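PDB 3P2Y: alanine dehydrogenase/pyridine nucleotide transhydrogenase from Mycobacterium smegmatis str. MC2 155, which probably transfers hydride between NADH and NADP as the alpha-1 subunit of a proton-pumping transhydrogenase, and belongs to the alanine dehydrogenase family. Local coordinates for residues A[33-45]-A[61-75]. Residues are numbered along the deposited sequence; the frame is centred on the assembly and turned at random.
Sequences EGERRVALVPKVV and AGAGALFSDADYERA
Pro42, in the first turn of helix 42-50, wedges into the corner formed by two aromatic rings of 61-75. Its CD lies over the face of Phe67, 3.5 Å from the ring centroid and 5° off the normal, while CG stands over one face of Tyr72, 3.8 Å from that centroid: two CH-pi contacts from one proline ring. Val41 CG1 adds a contact on Phe67 at CE2, and Val45 CG2 meets the edge of Tyr72. The tyrosine ring is pinned at its far end, where OH donates to Leu40 O at 2.7 Å in the carbonyl plane; Val38 CG1 packs against the same OH at 3.3 Å. At the other end of the contact, Arg36 bends at chi3 (61°) and hooks Gly64 O side-on with NE (2.9 Å) and NH2 (3.1 Å), the oxygen lying somewhat out of the guanidinium plane. Water 1 bridges Arg36 O, Ala61 O and Ala65 N, and water 2, farther along 33-45, joins Arg37 O to Ala61 O. Ser68 and Asp71 start helix 69-74 with a capping box. The contact ties together two strand-to-helix connections of the N-terminal domain, following parallel strands 24-27 and 54-57, as in the beta-alpha-beta layout of a Rossmann-like fold.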
loop_
_atom_site.group_PDB
_atom_site.type_symbol
_atom_site.label_atom_id
_atom_site.label_comp_id
_atom_site.label_asym_id
_atom_site.label_seq_id
_atom_site.Cartn_x
_atom_site.Cartn_y
_atom_site.Cartn_z
ATOM N N GLU A 33 12.622 -17.582 6.339
ATOM C CA GLU A 33 12.165 -17.144 5.021
ATOM C C GLU A 33 11.285 -15.885 5.166
ATOM O O GLU A 33 10.362 -15.857 6.009
ATOM C CB GLU A 33 11.369 -18.248 4.293
ATOM N N GLY A 34 11.601 -14.864 4.365
ATOM C CA GLY A 34 10.795 -13.647 4.286
ATOM C C GLY A 34 11.170 -12.624 5.342
ATOM O O GLY A 34 10.671 -11.487 5.315
ATOM N N GLU A 35 12.017 -13.008 6.302
ATOM C CA GLU A 35 12.325 -12.092 7.405
ATOM C C GLU A 35 13.270 -11.013 6.892
ATOM O O GLU A 35 14.252 -11.331 6.189
ATOM C CB GLU A 35 12.980 -12.819 8.581
ATOM C CG GLU A 35 13.231 -11.873 9.789
ATOM C CD GLU A 35 11.929 -11.208 10.256
ATOM O OE1 GLU A 35 11.089 -11.913 10.841
ATOM O OE2 GLU A 35 11.710 -10.003 10.020
ATOM N N ARG A 36 12.983 -9.754 7.220
ATOM C CA ARG A 36 13.869 -8.645 6.862
ATOM C C ARG A 36 14.351 -7.836 8.070
ATOM O O ARG A 36 15.195 -6.962 7.898
ATOM C CB ARG A 36 13.173 -7.672 5.886
ATOM C CG ARG A 36 12.863 -8.345 4.537
ATOM C CD ARG A 36 12.024 -7.413 3.630
ATOM N NE ARG A 36 12.741 -6.162 3.339
ATOM C CZ ARG A 36 12.177 -5.033 2.899
ATOM N NH1 ARG A 36 10.865 -4.958 2.684
ATOM N NH2 ARG A 36 12.945 -3.975 2.672
ATOM N N ARG A 37 13.819 -8.104 9.259
ATOM C CA ARG A 37 14.235 -7.363 10.442
ATOM C C ARG A 37 15.610 -7.862 10.896
ATOM O O ARG A 37 16.072 -8.961 10.496
ATOM C CB ARG A 37 13.216 -7.511 11.596
ATOM C CG ARG A 37 11.845 -6.848 11.278
ATOM C CD ARG A 37 10.777 -7.238 12.304
ATOM N NE ARG A 37 10.475 -8.660 12.203
ATOM C CZ ARG A 37 9.707 -9.325 13.057
ATOM N NH1 ARG A 37 9.160 -8.684 14.100
ATOM N NH2 ARG A 37 9.500 -10.638 12.890
ATOM N N VAL A 38 16.225 -7.042 11.737
ATOM C CA VAL A 38 17.519 -7.336 12.386
ATOM C C VAL A 38 17.410 -6.832 13.829
ATOM O O VAL A 38 16.763 -5.828 14.087
ATOM C CB VAL A 38 18.690 -6.607 11.605
ATOM C CG1 VAL A 38 18.494 -5.081 11.573
ATOM C CG2 VAL A 38 20.067 -6.972 12.217
ATOM N N ALA A 39 18.011 -7.541 14.796
ATOM C CA ALA A 39 17.693 -7.245 16.213
ATOM C C ALA A 39 18.230 -5.902 16.693
ATOM O O ALA A 39 17.610 -5.292 17.539
ATOM C CB ALA A 39 18.172 -8.369 17.151
ATOM N N LEU A 40 19.377 -5.463 16.167
ATOM C CA LEU A 40 19.851 -4.109 16.450
ATOM C C LEU A 40 20.084 -3.375 15.140
ATOM O O LEU A 40 20.590 -3.965 14.181
ATOM C CB LEU A 40 21.170 -4.130 17.247
ATOM C CG LEU A 40 21.176 -4.812 18.619
ATOM C CD1 LEU A 40 22.579 -4.655 19.223
ATOM C CD2 LEU A 40 20.083 -4.198 19.562
ATOM N N VAL A 41 19.709 -2.086 15.111
ATOM C CA VAL A 41 19.983 -1.220 13.972
ATOM C C VAL A 41 21.216 -0.385 14.292
ATOM O O VAL A 41 21.552 -0.204 15.471
ATOM C CB VAL A 41 18.774 -0.254 13.662
ATOM C CG1 VAL A 41 17.540 -1.081 13.229
ATOM C CG2 VAL A 41 18.448 0.640 14.860
ATOM N N PRO A 42 21.874 0.159 13.262
ATOM C CA PRO A 42 23.113 0.909 13.500
ATOM C C PRO A 42 23.009 2.026 14.549
ATOM O O PRO A 42 23.924 2.179 15.359
ATOM C CB PRO A 42 23.449 1.464 12.102
ATOM C CG PRO A 42 22.949 0.333 11.176
ATOM C CD PRO A 42 21.577 0.061 11.817
ATOM N N LYS A 43 21.905 2.780 14.578
ATOM C CA LYS A 43 21.761 3.867 15.577
ATOM C C LYS A 43 21.816 3.366 17.014
ATOM O O LYS A 43 22.322 4.073 17.897
ATOM C CB LYS A 43 20.438 4.658 15.405
ATOM C CG LYS A 43 20.365 5.528 14.169
ATOM C CD LYS A 43 18.926 6.092 14.060
ATOM C CE LYS A 43 18.710 6.797 12.723
ATOM N NZ LYS A 43 17.477 7.620 12.789
ATOM N N VAL A 44 21.309 2.153 17.247
ATOM C CA VAL A 44 21.290 1.571 18.585
ATOM C C VAL A 44 22.647 0.973 18.895
ATOM O O VAL A 44 23.177 1.125 19.996
ATOM C CB VAL A 44 20.117 0.525 18.728
ATOM C CG1 VAL A 44 20.179 -0.229 20.069
ATOM C CG2 VAL A 44 18.750 1.257 18.599
ATOM N N VAL A 45 23.230 0.308 17.908
ATOM C CA VAL A 45 24.621 -0.164 18.033
ATOM C C VAL A 45 25.555 0.978 18.447
ATOM O O VAL A 45 26.435 0.805 19.317
ATOM C CB VAL A 45 25.088 -0.840 16.719
ATOM C CG1 VAL A 45 26.600 -1.181 16.785
ATOM C CG2 VAL A 45 24.284 -2.126 16.464
ATOM N N ALA A 61 23.625 -8.837 8.080
ATOM C CA ALA A 61 22.479 -8.949 9.034
ATOM C C ALA A 61 21.448 -7.854 8.771
ATOM O O ALA A 61 20.243 -8.090 8.941
ATOM C CB ALA A 61 22.937 -8.875 10.486
ATOM N N GLY A 62 21.923 -6.682 8.368
ATOM C CA GLY A 62 21.028 -5.525 8.125
ATOM C C GLY A 62 20.534 -5.400 6.701
ATOM O O GLY A 62 19.834 -4.431 6.368
ATOM N N ALA A 63 20.853 -6.376 5.855
ATOM C CA ALA A 63 20.580 -6.234 4.412
ATOM C C ALA A 63 19.092 -6.189 4.074
ATOM O O ALA A 63 18.675 -5.484 3.123
ATOM C CB ALA A 63 21.286 -7.355 3.632
ATOM N N GLY A 64 18.296 -6.943 4.840
ATOM C CA GLY A 64 16.839 -6.921 4.688
ATOM C C GLY A 64 16.253 -5.537 4.950
ATOM O O GLY A 64 15.273 -5.126 4.283
ATOM N N ALA A 65 16.855 -4.821 5.904
ATOM C CA ALA A 65 16.423 -3.467 6.256
ATOM C C ALA A 65 17.190 -2.385 5.464
ATOM O O ALA A 65 17.049 -1.198 5.726
ATOM C CB ALA A 65 16.541 -3.232 7.792
ATOM N N LEU A 66 17.978 -2.830 4.487
ATOM C CA LEU A 66 18.763 -1.964 3.586
ATOM C C LEU A 66 19.949 -1.230 4.228
ATOM O O LEU A 66 20.423 -0.214 3.679
ATOM C CB LEU A 66 17.850 -1.018 2.772
ATOM C CG LEU A 66 16.701 -1.743 2.050
ATOM C CD1 LEU A 66 15.807 -0.790 1.211
ATOM C CD2 LEU A 66 17.243 -2.862 1.187
ATOM N N PHE A 67 20.447 -1.752 5.355
ATOM C CA PHE A 67 21.679 -1.262 5.997
ATOM C C PHE A 67 22.857 -1.999 5.377
ATOM O O PHE A 67 22.672 -3.106 4.842
ATOM C CB PHE A 67 21.666 -1.554 7.486
ATOM C CG PHE A 67 20.598 -0.801 8.230
ATOM C CD1 PHE A 67 20.517 0.577 8.100
ATOM C CD2 PHE A 67 19.666 -1.476 9.021
ATOM C CE1 PHE A 67 19.523 1.296 8.772
ATOM C CE2 PHE A 67 18.682 -0.753 9.706
ATOM C CZ PHE A 67 18.623 0.612 9.571
ATOM N N SER A 68 24.055 -1.420 5.454
ATOM C CA SER A 68 25.248 -2.154 4.986
ATOM C C SER A 68 26.140 -2.544 6.153
ATOM O O SER A 68 25.990 -2.034 7.279
ATOM C CB SER A 68 26.051 -1.291 4.003
ATOM O OG SER A 68 26.493 -0.155 4.718
ATOM N N ASP A 69 27.114 -3.422 5.892
ATOM C CA ASP A 69 28.099 -3.766 6.914
ATOM C C ASP A 69 28.818 -2.476 7.327
ATOM O O ASP A 69 29.130 -2.284 8.509
ATOM C CB ASP A 69 29.147 -4.741 6.352
ATOM C CG ASP A 69 28.645 -6.178 6.255
ATOM O OD1 ASP A 69 27.459 -6.452 6.538
ATOM O OD2 ASP A 69 29.458 -7.032 5.834
ATOM N N ALA A 70 29.082 -1.590 6.348
ATOM C CA ALA A 70 29.774 -0.320 6.666
ATOM C C ALA A 70 28.969 0.536 7.647
ATOM O O ALA A 70 29.557 1.203 8.486
ATOM C CB ALA A 70 30.111 0.482 5.396
ATOM N N ASP A 71 27.637 0.497 7.563
ATOM C CA ASP A 71 26.801 1.256 8.514
ATOM C C ASP A 71 27.063 0.780 9.934
ATOM O O ASP A 71 27.234 1.580 10.867
ATOM C CB ASP A 71 25.315 1.103 8.199
ATOM C CG ASP A 71 24.914 1.793 6.934
ATOM O OD1 ASP A 71 25.534 2.839 6.580
ATOM O OD2 ASP A 71 23.969 1.294 6.286
ATOM N N TYR A 72 27.115 -0.539 10.097
ATOM C CA TYR A 72 27.452 -1.122 11.404
ATOM C C TYR A 72 28.866 -0.814 11.887
ATOM O O TYR A 72 29.056 -0.497 13.052
ATOM C CB TYR A 72 27.158 -2.626 11.439
ATOM C CG TYR A 72 25.656 -2.902 11.500
ATOM C CD1 TYR A 72 24.944 -2.753 12.705
ATOM C CD2 TYR A 72 24.967 -3.331 10.370
ATOM C CE1 TYR A 72 23.551 -3.033 12.755
ATOM C CE2 TYR A 72 23.584 -3.598 10.408
ATOM C CZ TYR A 72 22.898 -3.459 11.603
ATOM O OH TYR A 72 21.547 -3.734 11.627
ATOM N N GLU A 73 29.851 -0.893 11.000
ATOM C CA GLU A 73 31.230 -0.566 11.369
ATOM C C GLU A 73 31.338 0.914 11.788
ATOM O O GLU A 73 32.040 1.230 12.768
ATOM C CB GLU A 73 32.188 -0.863 10.218
ATOM C CG GLU A 73 32.376 -2.360 9.975
ATOM C CD GLU A 73 33.192 -2.657 8.735
ATOM O OE1 GLU A 73 33.093 -1.906 7.736
ATOM O OE2 GLU A 73 33.894 -3.672 8.750
ATOM N N ARG A 74 30.634 1.790 11.069
ATOM C CA ARG A 74 30.574 3.222 11.438
ATOM C C ARG A 74 29.971 3.461 12.823
ATOM O O ARG A 74 30.302 4.460 13.499
ATOM C CB ARG A 74 29.818 4.049 10.386
ATOM C CG ARG A 74 30.681 4.451 9.147
ATOM C CD ARG A 74 29.951 5.446 8.208
ATOM N NE ARG A 74 28.877 4.797 7.449
ATOM C CZ ARG A 74 29.064 4.152 6.296
ATOM N NH1 ARG A 74 30.279 4.076 5.755
ATOM N NH2 ARG A 74 28.034 3.572 5.682
ATOM N N ALA A 75 29.100 2.540 13.255
ATOM C CA ALA A 75 28.467 2.597 14.580
ATOM C C ALA A 75 29.317 1.922 15.649
ATOM O O ALA A 75 28.897 1.793 16.809
ATOM C CB ALA A 75 27.086 1.948 14.531
HETATM O O HOH W 1 17.867 -6.719 7.917
HETATM O O HOH W 2 18.507 -9.973 9.776
#